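PDB 4HCW: thiaminase-I from Naegleria gruberi, which belongs to the thiaminase I family, whose members have a two-lobed alpha/beta fold like that of periplasmic binding proteins. Local coordinates for residues A[8-14]-A[63-67]. Numbering follows the deposited sequence.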
ATOM      1  N   THR A   8      18.235  23.491  -7.032  1.00191.43           N
ATOM      2  CA  THR A   8      17.708  22.203  -7.465  1.00191.43           C
ATOM      3  C   THR A   8      16.778  21.608  -6.412  1.00191.43           C
ATOM      4  O   THR A   8      16.859  21.952  -5.234  1.00191.43           O
ATOM      5  CB  THR A   8      18.840  21.198  -7.754  1.00128.39           C
ATOM      6  OG1 THR A   8      19.487  20.836  -6.528  1.00128.39           O
ATOM      7  CG2 THR A   8      19.862  21.801  -8.706  1.00128.39           C
ATOM      8  N   LEU A   9      15.898  20.709  -6.843  1.00 92.85           N
ATOM      9  CA  LEU A   9      14.947  20.070  -5.940  1.00 92.85           C
ATOM     10  C   LEU A   9      15.068  18.550  -5.997  1.00 92.85           C
ATOM     11  O   LEU A   9      14.873  17.942  -7.050  1.00 92.85           O
ATOM     12  CB  LEU A   9      13.516  20.489  -6.288  1.00 76.29           C
ATOM     13  CG  LEU A   9      12.404  19.992  -5.361  1.00 76.29           C
ATOM     14  CD1 LEU A   9      12.480  20.690  -4.013  1.00 76.29           C
ATOM     15  CD2 LEU A   9      11.038  20.194  -5.997  1.00 76.29           C
ATOM     16  N   THR A  10      15.389  17.939  -4.860  1.00 86.28           N
ATOM     17  CA  THR A  10      15.512  16.486  -4.782  1.00 86.28           C
ATOM     18  C   THR A  10      14.173  15.833  -4.448  1.00 86.28           C
ATOM     19  O   THR A  10      13.535  16.176  -3.452  1.00 86.28           O
ATOM     20  CB  THR A  10      16.563  16.056  -3.740  1.00 70.40           C
ATOM     21  OG1 THR A  10      16.244  16.629  -2.466  1.00 70.40           O
ATOM     22  CG2 THR A  10      17.951  16.512  -4.163  1.00 70.40           C
ATOM     23  N   VAL A  11      13.754  14.893  -5.288  1.00 70.90           N
ATOM     24  CA  VAL A  11      12.490  14.193  -5.085  1.00 70.90           C
ATOM     25  C   VAL A  11      12.707  12.698  -4.876  1.00 70.90           C
ATOM     26  O   VAL A  11      13.311  12.026  -5.714  1.00 70.90           O
ATOM     27  CB  VAL A  11      11.531  14.400  -6.272  1.00 70.90           C
ATOM     28  CG1 VAL A  11      10.221  13.666  -6.029  1.00 70.90           C
ATOM     29  CG2 VAL A  11      11.283  15.881  -6.500  1.00 70.90           C
ATOM     30  N   GLY A  12      12.212  12.184  -3.755  1.00 76.92           N
ATOM     31  CA  GLY A  12      12.319  10.769  -3.452  1.00 76.92           C
ATOM     32  C   GLY A  12      11.048  10.014  -3.794  1.00 76.92           C
ATOM     33  O   GLY A  12      10.065  10.070  -3.055  1.00 76.92           O
ATOM     34  N   LEU A  13      11.069   9.304  -4.916  1.00 62.17           N
ATOM     35  CA  LEU A  13       9.893   8.583  -5.394  1.00 62.17           C
ATOM     36  C   LEU A  13       9.749   7.205  -4.753  1.00 62.17           C
ATOM     37  O   LEU A  13      10.741   6.564  -4.402  1.00 62.17           O
ATOM     38  CB  LEU A  13       9.937   8.440  -6.917  1.00 59.83           C
ATOM     39  CG  LEU A  13       9.870   9.734  -7.728  1.00 59.83           C
ATOM     40  CD1 LEU A  13       9.902   9.433  -9.217  1.00 59.83           C
ATOM     41  CD2 LEU A  13       8.626  10.529  -7.364  1.00 59.83           C
ATOM     42  N   PHE A  14       8.505   6.760  -4.607  1.00 74.76           N
ATOM     43  CA  PHE A  14       8.209   5.421  -4.113  1.00 74.76           C
ATOM     44  C   PHE A  14       8.647   4.394  -5.152  1.00 74.76           C
ATOM     45  O   PHE A  14       8.077   4.326  -6.242  1.00 74.76           O
ATOM     46  CB  PHE A  14       6.714   5.289  -3.824  1.00 84.18           C
ATOM     47  CG  PHE A  14       6.328   3.991  -3.176  1.00 84.18           C
ATOM     48  CD1 PHE A  14       6.550   3.783  -1.825  1.00 84.18           C
ATOM     49  CD2 PHE A  14       5.730   2.984  -3.916  1.00 84.18           C
ATOM     50  CE1 PHE A  14       6.192   2.591  -1.224  1.00 84.18           C
ATOM     51  CE2 PHE A  14       5.368   1.791  -3.322  1.00 84.18           C
ATOM     52  CZ  PHE A  14       5.600   1.594  -1.974  1.00 84.18           C
ATOM     53  N   PRO A  63      15.093  13.592   1.826  1.00104.03           N
ATOM     54  CA  PRO A  63      15.298  14.547   0.731  1.00104.03           C
ATOM     55  C   PRO A  63      14.390  15.763   0.891  1.00104.03           C
ATOM     56  O   PRO A  63      13.714  15.888   1.912  1.00104.03           O
ATOM     57  CB  PRO A  63      14.886  13.749  -0.514  1.00 83.24           C
ATOM     58  CG  PRO A  63      14.860  12.312  -0.081  1.00 83.24           C
ATOM     59  CD  PRO A  63      14.465  12.348   1.356  1.00 83.24           C
ATOM     60  N   ASP A  64      14.377  16.644  -0.106  1.00 92.52           N
ATOM     61  CA  ASP A  64      13.508  17.817  -0.081  1.00 92.52           C
ATOM     62  C   ASP A  64      12.044  17.400  -0.040  1.00 92.52           C
ATOM     63  O   ASP A  64      11.275  17.861   0.803  1.00 92.52           O
ATOM     64  CB  ASP A  64      13.764  18.705  -1.300  1.00118.92           C
ATOM     65  CG  ASP A  64      15.102  19.411  -1.238  1.00118.92           C
ATOM     66  OD1 ASP A  64      15.527  19.786  -0.124  1.00118.92           O
ATOM     67  OD2 ASP A  64      15.729  19.594  -2.303  1.00118.92           O
ATOM     68  N   VAL A  65      11.667  16.523  -0.965  1.00 94.94           N
ATOM     69  CA  VAL A  65      10.324  15.962  -1.000  1.00 94.94           C
ATOM     70  C   VAL A  65      10.410  14.462  -1.261  1.00 94.94           C
ATOM     71  O   VAL A  65      11.101  14.022  -2.180  1.00 94.94           O
ATOM     72  CB  VAL A  65       9.447  16.657  -2.065  1.00 76.91           C
ATOM     73  CG1 VAL A  65      10.289  17.078  -3.256  1.00 76.91           C
ATOM     74  CG2 VAL A  65       8.294  15.758  -2.493  1.00 76.91           C
ATOM     75  N   PHE A  66       9.718  13.681  -0.439  1.00 82.39           N
ATOM     76  CA  PHE A  66       9.822  12.228  -0.499  1.00 82.39           C
ATOM     77  C   PHE A  66       8.461  11.547  -0.399  1.00 82.39           C
ATOM     78  O   PHE A  66       7.518  12.098   0.168  1.00 82.39           O
ATOM     79  CB  PHE A  66      10.734  11.724   0.623  1.00 80.99           C
ATOM     80  CG  PHE A  66      10.343  12.218   1.987  1.00 80.99           C
ATOM     81  CD1 PHE A  66       9.420  11.524   2.753  1.00 80.99           C
ATOM     82  CD2 PHE A  66      10.895  13.380   2.503  1.00 80.99           C
ATOM     83  CE1 PHE A  66       9.056  11.979   4.005  1.00 80.99           C
ATOM     84  CE2 PHE A  66      10.535  13.839   3.755  1.00 80.99           C
ATOM     85  CZ  PHE A  66       9.614  13.136   4.507  1.00 80.99           C
ATOM     86  N   SER A  67       8.372  10.343  -0.954  1.00 78.82           N
ATOM     87  CA  SER A  67       7.170   9.529  -0.830  1.00 78.82           C
ATOM     88  C   SER A  67       7.429   8.380   0.135  1.00 78.82           C
ATOM     89  O   SER A  67       8.326   7.566  -0.083  1.00 78.82           O
ATOM     90  CB  SER A  67       6.739   8.987  -2.193  1.00 88.89           C
ATOM     91  OG  SER A  67       5.547   8.228  -2.084  1.00 88.89           O
TER
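With chi1 of Thr10 at 56°, OG1 sits between its own backbone N and carbonyl carbon and faces Asp64, whose CG turns anti to its carbonyl carbon (chi1 -71°), which brings OD2 to the backbone N and OG1 of Thr10. The two residues clasp each other. Thr10 N donates almost straight to Asp64 OD2 (3.1 Å), reaching that oxygen on its anti side, 19° out of the carboxylate plane, while Asp64 N donates to Thr10 OG1 (3.0 Å). A weak bond from the threonine hydroxyl to the same OD2 closes the group, so the carboxylate takes the N-H of Thr10 just ahead of the regular ladder. From there the parallel ladder runs on through Val65 N to Thr10 O, Gly12 N to Val65 O (2.7 Å) and Ser67 N to Gly12 O (2.7 Å). Gly12 pairs with Phe66, placing no side chain beside Phe66 CB. On the face opposite Phe66, Val11 and Val65 run alongside each other in the same direction, with CG2 of Val11 3.6 Å from CG1 of Val65; Leu9 CD1 packs on Asp64 CB. Lys275 forms a salt bridge with Asp64 OD2, and Gln116 OE1 is hydrogen-bonded to Ser67 OG. In alpha/beta fashion, strand 8-13 is flanked by parallel strands 44-50 and 65-69, the latter also pairing antiparallel with strand 260-267, while helix 275-288 packs against Leu9, Leu13 and Val65.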